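PDB 6BVD: light Chain from Clostridium botulinum, which acts as the zinc-dependent protease of a mosaic botulinum neurotoxin and probably cleaves a SNARE protein of the synaptic-vesicle fusion machinery. Local coordinates for residues Val45-Glu50 against Lys88-Met93; Lys98-Lys103 against Asp221-Leu226; Glu111-Ala116 against His232-Leu237. All coordinates share one frame; numbering follows the deposited sequence.

Contact 1 (Val45-Glu50 against Lys88-Met93)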
loop_
_atom_site.group_PDB
_atom_site.type_symbol
_atom_site.label_atom_id
_atom_site.label_comp_id
_atom_site.label_asym_id
_atom_site.label_seq_id
_atom_site.Cartn_x
_atom_site.Cartn_y
_atom_site.Cartn_z
ATOM N N VAL A 45 -13.668 14.048 6.584
ATOM C CA VAL A 45 -13.969 13.830 5.160
ATOM C C VAL A 45 -14.864 12.608 5.030
ATOM O O VAL A 45 -14.514 11.488 5.453
ATOM C CB VAL A 45 -12.669 13.623 4.294
ATOM C CG1 VAL A 45 -13.024 13.508 2.827
ATOM C CG2 VAL A 45 -11.715 14.769 4.485
ATOM N N TRP A 46 -16.028 12.817 4.432
ATOM C CA TRP A 46 -17.001 11.740 4.269
ATOM C C TRP A 46 -17.182 11.426 2.824
ATOM O O TRP A 46 -17.215 12.339 1.987
ATOM C CB TRP A 46 -18.383 12.138 4.872
ATOM C CG TRP A 46 -18.301 12.240 6.346
ATOM C CD1 TRP A 46 -17.911 13.317 7.059
ATOM C CD2 TRP A 46 -18.555 11.180 7.292
ATOM N NE1 TRP A 46 -17.922 13.003 8.416
ATOM C CE2 TRP A 46 -18.308 11.701 8.577
ATOM C CE3 TRP A 46 -18.973 9.848 7.170
ATOM C CZ2 TRP A 46 -18.493 10.932 9.762
ATOM C CZ3 TRP A 46 -19.147 9.073 8.352
ATOM C CH2 TRP A 46 -18.889 9.626 9.619
ATOM N N ILE A 47 -17.330 10.145 2.523
ATOM C CA ILE A 47 -17.707 9.731 1.176
ATOM C C ILE A 47 -19.115 9.153 1.124
ATOM O O ILE A 47 -19.459 8.254 1.914
ATOM C CB ILE A 47 -16.718 8.678 0.620
ATOM C CG1 ILE A 47 -15.301 9.248 0.642
ATOM C CG2 ILE A 47 -17.146 8.192 -0.798
ATOM C CD1 ILE A 47 -14.216 8.259 0.294
ATOM N N ILE A 48 -19.927 9.664 0.190
ATOM C CA ILE A 48 -21.175 9.003 -0.146
ATOM C C ILE A 48 -21.061 8.406 -1.549
ATOM O O ILE A 48 -21.170 9.118 -2.548
ATOM C CB ILE A 48 -22.374 9.960 -0.074
ATOM C CG1 ILE A 48 -22.462 10.590 1.327
ATOM C CG2 ILE A 48 -23.670 9.216 -0.491
ATOM C CD1 ILE A 48 -23.502 11.709 1.465
ATOM N N PRO A 49 -20.849 7.084 -1.631
ATOM C CA PRO A 49 -20.490 6.504 -2.940
ATOM C C PRO A 49 -21.709 6.264 -3.831
ATOM O O PRO A 49 -22.017 5.142 -4.209
ATOM C CB PRO A 49 -19.805 5.200 -2.556
ATOM C CG PRO A 49 -20.581 4.768 -1.302
ATOM C CD PRO A 49 -20.897 6.062 -0.564
ATOM N N GLU A 50 -22.420 7.345 -4.127
ATOM C CA GLU A 50 -23.594 7.334 -4.961
ATOM C C GLU A 50 -23.505 8.445 -5.988
ATOM O O GLU A 50 -22.775 9.435 -5.770
ATOM C CB GLU A 50 -24.887 7.517 -4.117
ATOM C CG GLU A 50 -25.055 6.472 -3.010
ATOM C CD GLU A 50 -26.351 6.601 -2.254
ATOM O OE1 GLU A 50 -27.361 6.997 -2.884
ATOM O OE2 GLU A 50 -26.371 6.284 -1.035
ATOM N N LYS A 88 -16.955 -1.063 -4.863
ATOM C CA LYS A 88 -15.771 -0.953 -5.694
ATOM C C LYS A 88 -15.270 0.493 -5.679
ATOM O O LYS A 88 -14.081 0.732 -5.480
ATOM C CB LYS A 88 -16.068 -1.417 -7.125
ATOM C CG LYS A 88 -14.798 -1.615 -7.943
ATOM C CD LYS A 88 -15.084 -1.712 -9.430
ATOM C CE LYS A 88 -13.788 -1.922 -10.218
ATOM N NZ LYS A 88 -14.055 -2.013 -11.678
ATOM N N TYR A 89 -16.207 1.446 -5.837
ATOM C CA TYR A 89 -15.930 2.880 -5.787
ATOM C C TYR A 89 -15.257 3.256 -4.449
ATOM O O TYR A 89 -14.281 4.016 -4.414
ATOM C CB TYR A 89 -17.262 3.697 -5.994
ATOM C CG TYR A 89 -17.091 5.183 -5.933
ATOM C CD1 TYR A 89 -17.042 5.957 -7.102
ATOM C CD2 TYR A 89 -16.997 5.834 -4.698
ATOM C CE1 TYR A 89 -16.862 7.328 -7.043
ATOM C CE2 TYR A 89 -16.831 7.199 -4.626
ATOM C CZ TYR A 89 -16.780 7.943 -5.793
ATOM O OH TYR A 89 -16.619 9.298 -5.690
ATOM N N LEU A 90 -15.801 2.759 -3.346
ATOM C CA LEU A 90 -15.204 2.984 -2.038
ATOM C C LEU A 90 -13.744 2.463 -1.990
ATOM O O LEU A 90 -12.870 3.139 -1.489
ATOM C CB LEU A 90 -15.993 2.270 -0.956
ATOM C CG LEU A 90 -17.239 2.954 -0.421
ATOM C CD1 LEU A 90 -17.750 2.174 0.821
ATOM C CD2 LEU A 90 -16.945 4.407 -0.090
ATOM N N GLN A 91 -13.506 1.256 -2.480
ATOM C CA GLN A 91 -12.139 0.706 -2.396
ATOM C C GLN A 91 -11.135 1.488 -3.241
ATOM O O GLN A 91 -9.946 1.552 -2.913
ATOM C CB GLN A 91 -12.111 -0.772 -2.801
ATOM C CG GLN A 91 -13.113 -1.623 -2.049
ATOM C CD GLN A 91 -13.070 -1.429 -0.544
ATOM O OE1 GLN A 91 -12.017 -1.503 0.076
ATOM N NE2 GLN A 91 -14.252 -1.190 0.060
ATOM N N ILE A 92 -11.578 2.006 -4.375
ATOM C CA ILE A 92 -10.685 2.789 -5.215
ATOM C C ILE A 92 -10.366 4.086 -4.493
ATOM O O ILE A 92 -9.227 4.523 -4.463
ATOM C CB ILE A 92 -11.341 3.037 -6.596
ATOM C CG1 ILE A 92 -11.502 1.694 -7.301
ATOM C CG2 ILE A 92 -10.577 4.110 -7.409
ATOM C CD1 ILE A 92 -12.280 1.767 -8.604
ATOM N N MET A 93 -11.380 4.699 -3.884
ATOM C CA MET A 93 -11.174 5.941 -3.164
ATOM C C MET A 93 -10.192 5.721 -1.998
ATOM O O MET A 93 -9.318 6.556 -1.741
ATOM C CB MET A 93 -12.514 6.520 -2.650
ATOM C CG MET A 93 -13.457 6.941 -3.757
ATOM S SD MET A 93 -12.716 8.118 -4.895
ATOM C CE MET A 93 -12.314 9.495 -3.807
#

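Contact 2 (Lys98-Lys103 against Asp221-Leu226)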
loop_
_atom_site.group_PDB
_atom_site.type_symbol
_atom_site.label_atom_id
_atom_site.label_comp_id
_atom_site.label_asym_id
_atom_site.label_seq_id
_atom_site.Cartn_x
_atom_site.Cartn_y
_atom_site.Cartn_z
ATOM N N LYS A 98 -4.754 6.572 0.067
ATOM C CA LYS A 98 -3.486 5.971 0.504
ATOM C C LYS A 98 -2.333 6.376 -0.422
ATOM O O LYS A 98 -1.201 6.495 0.034
ATOM C CB LYS A 98 -3.572 4.438 0.596
ATOM C CG LYS A 98 -4.362 3.960 1.835
ATOM C CD LYS A 98 -4.187 2.484 2.190
ATOM C CE LYS A 98 -5.153 1.568 1.435
ATOM N NZ LYS A 98 -5.183 0.140 1.881
ATOM N N ARG A 99 -2.615 6.530 -1.712
ATOM C CA ARG A 99 -1.559 6.978 -2.649
ATOM C C ARG A 99 -1.146 8.419 -2.280
ATOM O O ARG A 99 0.028 8.725 -2.110
ATOM C CB ARG A 99 -2.070 6.863 -4.097
ATOM C CG ARG A 99 -1.151 7.521 -5.190
ATOM C CD ARG A 99 -1.114 6.654 -6.427
ATOM N NE ARG A 99 -0.320 7.246 -7.517
ATOM C CZ ARG A 99 1.005 7.380 -7.515
ATOM N NH1 ARG A 99 1.743 6.994 -6.470
ATOM N NH2 ARG A 99 1.608 7.928 -8.573
ATOM N N ILE A 100 -2.137 9.294 -2.091
ATOM C CA ILE A 100 -1.864 10.670 -1.728
ATOM C C ILE A 100 -1.075 10.739 -0.420
ATOM O O ILE A 100 -0.128 11.536 -0.264
ATOM C CB ILE A 100 -3.174 11.489 -1.602
ATOM C CG1 ILE A 100 -3.889 11.586 -2.966
ATOM C CG2 ILE A 100 -2.837 12.843 -1.095
ATOM C CD1 ILE A 100 -5.337 12.144 -2.909
ATOM N N ASN A 101 -1.424 9.861 0.515
ATOM C CA ASN A 101 -0.764 9.864 1.815
ATOM C C ASN A 101 0.592 9.143 1.779
ATOM O O ASN A 101 1.199 8.978 2.820
ATOM C CB ASN A 101 -1.682 9.211 2.892
ATOM C CG ASN A 101 -1.573 9.888 4.252
ATOM O OD1 ASN A 101 -1.292 11.083 4.348
ATOM N ND2 ASN A 101 -1.812 9.116 5.332
ATOM N N SER A 102 1.067 8.709 0.603
ATOM C CA SER A 102 2.328 7.921 0.562
ATOM C C SER A 102 3.566 8.788 0.398
ATOM O O SER A 102 4.700 8.295 0.530
ATOM C CB SER A 102 2.318 6.849 -0.556
ATOM O OG SER A 102 2.435 7.459 -1.852
ATOM N N LYS A 103 3.383 10.064 0.110
ATOM C CA LYS A 103 4.530 10.963 0.018
ATOM C C LYS A 103 4.279 12.214 0.822
ATOM O O LYS A 103 3.126 12.655 0.921
ATOM C CB LYS A 103 4.816 11.319 -1.447
ATOM C CG LYS A 103 5.368 10.127 -2.231
ATOM C CD LYS A 103 5.497 10.436 -3.715
ATOM C CE LYS A 103 5.733 9.168 -4.502
ATOM N NZ LYS A 103 7.009 8.508 -4.100
ATOM N N ASP A 221 -3.163 10.101 -14.017
ATOM C CA ASP A 221 -3.200 9.331 -12.757
ATOM C C ASP A 221 -4.384 9.842 -11.910
ATOM O O ASP A 221 -4.400 10.989 -11.553
ATOM C CB ASP A 221 -1.879 9.487 -12.012
ATOM C CG ASP A 221 -1.783 8.606 -10.756
ATOM O OD1 ASP A 221 -2.795 8.530 -10.017
ATOM O OD2 ASP A 221 -0.712 8.004 -10.518
ATOM N N PRO A 222 -5.373 8.981 -11.610
ATOM C CA PRO A 222 -6.528 9.437 -10.801
ATOM C C PRO A 222 -6.155 10.063 -9.465
ATOM O O PRO A 222 -6.918 10.907 -9.010
ATOM C CB PRO A 222 -7.335 8.142 -10.581
ATOM C CG PRO A 222 -7.053 7.324 -11.780
ATOM C CD PRO A 222 -5.554 7.597 -12.084
ATOM N N ALA A 223 -5.012 9.709 -8.861
ATOM C CA ALA A 223 -4.639 10.328 -7.590
ATOM C C ALA A 223 -4.310 11.830 -7.767
ATOM O O ALA A 223 -4.605 12.666 -6.895
ATOM C CB ALA A 223 -3.457 9.583 -6.941
ATOM N N LEU A 224 -3.725 12.177 -8.910
ATOM C CA LEU A 224 -3.404 13.560 -9.203
ATOM C C LEU A 224 -4.700 14.310 -9.538
ATOM O O LEU A 224 -4.862 15.468 -9.122
ATOM C CB LEU A 224 -2.373 13.670 -10.375
ATOM C CG LEU A 224 -1.915 15.106 -10.622
ATOM C CD1 LEU A 224 -1.233 15.659 -9.343
ATOM C CD2 LEU A 224 -0.958 15.228 -11.844
ATOM N N ILE A 225 -5.624 13.634 -10.239
ATOM C CA ILE A 225 -6.931 14.212 -10.535
ATOM C C ILE A 225 -7.680 14.511 -9.210
ATOM O O ILE A 225 -8.265 15.573 -9.080
ATOM C CB ILE A 225 -7.821 13.307 -11.445
ATOM C CG1 ILE A 225 -7.125 13.042 -12.806
ATOM C CG2 ILE A 225 -9.173 13.974 -11.692
ATOM C CD1 ILE A 225 -6.779 14.329 -13.596
ATOM N N LEU A 226 -7.603 13.599 -8.239
ATOM C CA LEU A 226 -8.247 13.843 -6.936
ATOM C C LEU A 226 -7.550 15.011 -6.213
ATOM O O LEU A 226 -8.197 15.931 -5.687
ATOM C CB LEU A 226 -8.226 12.557 -6.107
ATOM C CG LEU A 226 -8.764 12.630 -4.678
ATOM C CD1 LEU A 226 -10.190 13.234 -4.671
ATOM C CD2 LEU A 226 -8.708 11.218 -4.051
#

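Contact 3 (Glu111-Ala116 against His232-Leu237). With ACT (acetate ion), chain F.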
loop_
_atom_site.group_PDB
_atom_site.type_symbol
_atom_site.label_atom_id
_atom_site.label_comp_id
_atom_site.label_asym_id
_atom_site.label_seq_id
_atom_site.Cartn_x
_atom_site.Cartn_y
_atom_site.Cartn_z
ATOM N N GLU A 111 -3.349 16.848 5.601
ATOM C CA GLU A 111 -3.368 17.515 6.932
ATOM C C GLU A 111 -4.092 18.875 6.874
ATOM O O GLU A 111 -4.836 19.258 7.801
ATOM C CB GLU A 111 -1.941 17.714 7.483
ATOM C CG GLU A 111 -1.241 16.437 7.919
ATOM C CD GLU A 111 0.286 16.563 7.999
ATOM O OE1 GLU A 111 0.816 17.700 7.990
ATOM O OE2 GLU A 111 0.965 15.508 8.066
ATOM N N GLU A 112 -3.896 19.618 5.781
ATOM C CA GLU A 112 -4.644 20.852 5.589
ATOM C C GLU A 112 -6.125 20.608 5.437
ATOM O O GLU A 112 -6.926 21.326 6.017
ATOM C CB GLU A 112 -4.137 21.624 4.343
ATOM C CG GLU A 112 -2.792 22.259 4.556
ATOM C CD GLU A 112 -2.884 23.493 5.403
ATOM O OE1 GLU A 112 -3.979 24.056 5.508
ATOM O OE2 GLU A 112 -1.879 23.907 5.978
ATOM N N ILE A 113 -6.497 19.627 4.631
ATOM C CA ILE A 113 -7.908 19.297 4.430
ATOM C C ILE A 113 -8.592 18.907 5.770
ATOM O O ILE A 113 -9.797 19.121 5.968
ATOM C CB ILE A 113 -8.058 18.176 3.405
ATOM C CG1 ILE A 113 -7.622 18.676 2.006
ATOM C CG2 ILE A 113 -9.488 17.750 3.313
ATOM C CD1 ILE A 113 -8.459 19.857 1.491
ATOM N N LYS A 114 -7.819 18.276 6.650
ATOM C CA LYS A 114 -8.331 17.857 7.959
ATOM C C LYS A 114 -8.471 19.029 8.902
ATOM O O LYS A 114 -9.479 19.160 9.593
ATOM C CB LYS A 114 -7.402 16.803 8.562
ATOM C CG LYS A 114 -7.634 16.548 10.073
ATOM C CD LYS A 114 -6.559 15.554 10.593
ATOM C CE LYS A 114 -6.613 15.395 12.118
ATOM N NZ LYS A 114 -5.550 14.436 12.605
ATOM N N ASN A 115 -7.480 19.908 8.897
ATOM C CA ASN A 115 -7.345 20.955 9.917
ATOM C C ASN A 115 -7.944 22.329 9.593
ATOM O O ASN A 115 -8.131 23.117 10.521
ATOM C CB ASN A 115 -5.863 21.157 10.263
ATOM C CG ASN A 115 -5.263 19.945 10.964
ATOM O OD1 ASN A 115 -5.965 19.243 11.697
ATOM N ND2 ASN A 115 -3.963 19.706 10.759
ATOM N N ALA A 116 -8.218 22.627 8.322
ATOM C CA ALA A 116 -8.731 23.980 7.974
ATOM C C ALA A 116 -10.250 24.032 8.137
ATOM O O ALA A 116 -10.985 24.275 7.188
ATOM C CB ALA A 116 -8.357 24.397 6.554
ATOM N N HIS A 232 -8.967 22.833 -4.858
ATOM C CA HIS A 232 -10.178 23.668 -4.867
ATOM C C HIS A 232 -10.895 23.641 -3.483
ATOM O O HIS A 232 -11.413 24.653 -3.046
ATOM C CB HIS A 232 -11.177 23.201 -5.930
ATOM C CG HIS A 232 -10.772 23.467 -7.359
ATOM N ND1 HIS A 232 -10.355 24.696 -7.808
ATOM C CD2 HIS A 232 -10.792 22.663 -8.444
ATOM C CE1 HIS A 232 -10.102 24.635 -9.105
ATOM N NE2 HIS A 232 -10.365 23.404 -9.514
ATOM N N VAL A 233 -10.989 22.466 -2.870
ATOM C CA VAL A 233 -11.603 22.323 -1.527
ATOM C C VAL A 233 -10.847 23.207 -0.555
ATOM O O VAL A 233 -11.409 23.998 0.182
ATOM C CB VAL A 233 -11.527 20.859 -1.054
ATOM C CG1 VAL A 233 -11.913 20.671 0.482
ATOM C CG2 VAL A 233 -12.304 19.976 -1.951
ATOM N N LEU A 234 -9.522 23.100 -0.607
ATOM C CA LEU A 234 -8.661 23.863 0.266
ATOM C C LEU A 234 -8.888 25.358 0.144
ATOM O O LEU A 234 -8.896 26.079 1.169
ATOM C CB LEU A 234 -7.181 23.530 -0.014
ATOM C CG LEU A 234 -6.216 24.106 1.017
ATOM C CD1 LEU A 234 -6.512 23.530 2.407
ATOM C CD2 LEU A 234 -4.764 23.762 0.631
ATOM N N HIS A 235 -9.045 25.857 -1.084
ATOM C CA HIS A 235 -9.330 27.256 -1.257
ATOM C C HIS A 235 -10.683 27.573 -0.576
ATOM O O HIS A 235 -10.830 28.600 0.068
ATOM C CB HIS A 235 -9.369 27.652 -2.759
ATOM C CG HIS A 235 -8.056 27.399 -3.473
ATOM N ND1 HIS A 235 -7.979 27.139 -4.829
ATOM C CD2 HIS A 235 -6.790 27.422 -3.019
ATOM C CE1 HIS A 235 -6.708 26.977 -5.172
ATOM N NE2 HIS A 235 -5.958 27.140 -4.096
ATOM N N GLY A 236 -11.656 26.693 -0.751
ATOM C CA GLY A 236 -12.984 26.942 -0.151
ATOM C C GLY A 236 -12.945 26.945 1.399
ATOM O O GLY A 236 -13.588 27.749 2.047
ATOM N N LEU A 237 -12.177 26.035 1.970
ATOM C CA LEU A 237 -12.048 25.925 3.432
ATOM C C LEU A 237 -11.416 27.188 4.003
ATOM O O LEU A 237 -11.767 27.647 5.095
ATOM C CB LEU A 237 -11.224 24.677 3.828
ATOM C CG LEU A 237 -11.920 23.332 3.608
ATOM C CD1 LEU A 237 -11.039 22.160 3.982
ATOM C CD2 LEU A 237 -13.249 23.252 4.450
HETATM C C ACT F . -10.989 27.943 -6.581
HETATM O O ACT F . -10.929 29.060 -6.020
HETATM O OXT ACT F . -10.093 27.093 -6.380
HETATM C CH3 ACT F . -12.140 27.621 -7.499
#

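Contact 1 (Val45-Glu50 against Lys88-Met93)
P49 and I47 meet Y89 and L90 in an apolar junction that illustrates how a helix covers one face of a sheet, with no hydrogen bond between the two segments. The tight part gathers round the proline. Its CB comes to 3.6 Å from CD2 of Y89, approaching the ring obliquely, while its CG lies 3.8 Å from CD2 of L90. I47 adds a branch of its own. Its CG2 stands anti to the backbone N (chi1 -57° for CG1), which carries that methyl to the edge of the Y89 ring, in plane and 4.0 Å from CE2, and to 3.9 Å from CD2 of L90. The side chains of I47 and L90 slide past each other in opposite directions. Beyond the ring, the Y89 hydroxyl is hydrogen-bonded to the carbonyl of F197, which fixes the far end of the side chain.

Packing thins toward M93. Here one link remains, from the extended arm of I47, whose CD1 lies 3.8 Å from CB of M93. Solvent comes nearer beyond the proline, at the end where K88 and E50 are both partly exposed, and K88 turns its amino group to E200 in a salt bridge. P49 itself is the centre of an inverse gamma turn, closed by the 2.7 Å bond from E50 N to I48 O, and this bend presents its ring to the helix. With their axes at 150°, strand 45-48 of the mixed sheet and the 88-93 part of helix 83-100 run roughly antiparallel, an alpha-on-beta layer within the clostridial neurotoxin zinc protease fold.

Contact 2 (Lys98-Lys103 against Asp221-Leu226)
R99 and D221 reach toward each other tip to tip, a side-on salt bridge in which two nitrogens share one oxygen. R99 NE lies 3.1 Å and NH2 3.0 Å from OD2 of D221, both on the syn side and from the same face of the carboxylate. The guanidinium and carboxylate planes are 26° apart; OD2 lies close to the guanidinium plane, while NE and NH2 stand out of the carboxylate plane. The other oxygen works at home: D221 is an N-cap, and its OD1 accepts from A223 N at 2.8 Å and also from the hydroxyl of Y387. One carboxylate thus caps a helix and holds an arginine.

Behind the charged tips, the methyl of A223 rests against the arginine stem, CB to CG of R99 at 3.6 Å. I100 also points toward helix 222-237, and crosses L226 at about a right angle, its CD1 3.7 Å from CD2 of L226.

R99 also donates through NH1 to the carbonyl of E389, a residue of the calcium site. The contact joins the last turn of helix 83-100 to the start of helix 222-237, with L110 of helix 104-115 against I100 and helix 353-360 against L224.

Contact 3 (Glu111-Ala116 against His232-Leu237)
Oxygen OXT of a bound acetate, probably from the crystallisation liquor, is gripped by two histidines of one helix. H235 ND1 donates to OXT at 2.6 Å and H232 ND1 donates to OXT at 2.8 Å, both bonds almost straight, and the oxygen lies in plane at the edge of each ring; the acetate also bonds to the backbone N of I242. The helix carries the HExxH zinc-binding motif of the metallopeptidases: H232 binds the zinc ion together with H228 and E266. Its two ring nitrogens thus divide their work, NE2 facing the metal and ND1 the acetate, so that the anion would sit in the second shell of the site and help fix the rotation of the ring. H235, which is not a zinc ligand, stacks its ring on that of Y349.

A second face of the same helix is wholly different in character and shows how a zinc-binding helix can be backed by apolar neighbours. Here residues 111-115 of helix 104-115 run alongside residues 232-237, their axes 9.9 Å apart at closest and inclined by 35°, with no hydrogen bond between the two segments. I113 reaches across: bent at its second torsion (chi2 -61°), it lays CD1 across V233 at about a right angle, 3.7 Å from CG1 of that valine. E112 meets L234 with carbon, its CB 3.6 Å from CD1 of the leucine, while its carboxylate is bound by the hydroxyl of Y238 and the amino group of K347. V233 is backed further by M193 and V195 of strand 193-196. Where helix 104-115 gives out, A116 faces L237, methyl against methylene with CB to CB at 4.0 Å, and the carbonyl O of A116 lies 3.4 Å from CB of L237.

From the N terminus, contact 1 comes first: it closes a loop of 37 residues by returning helix 83-100 to strand 45-48, and is complete before the others open. Contact 2 then opens at the end of that helix and contact 3 on the next, 104-115; both close on helix 222-237, each across more than a hundred residues, so that their segments alternate and the two loops cross. The central zinc-binding helix is thereby tied at its start and its end to two consecutive helices. Contact 1 touches both of the others: CE of M93 meets CD2 of L226 at 4.0 Å, helix against helix, and CG2 of V45 meets CG2 of I113 at 3.9 Å, sheet against helix.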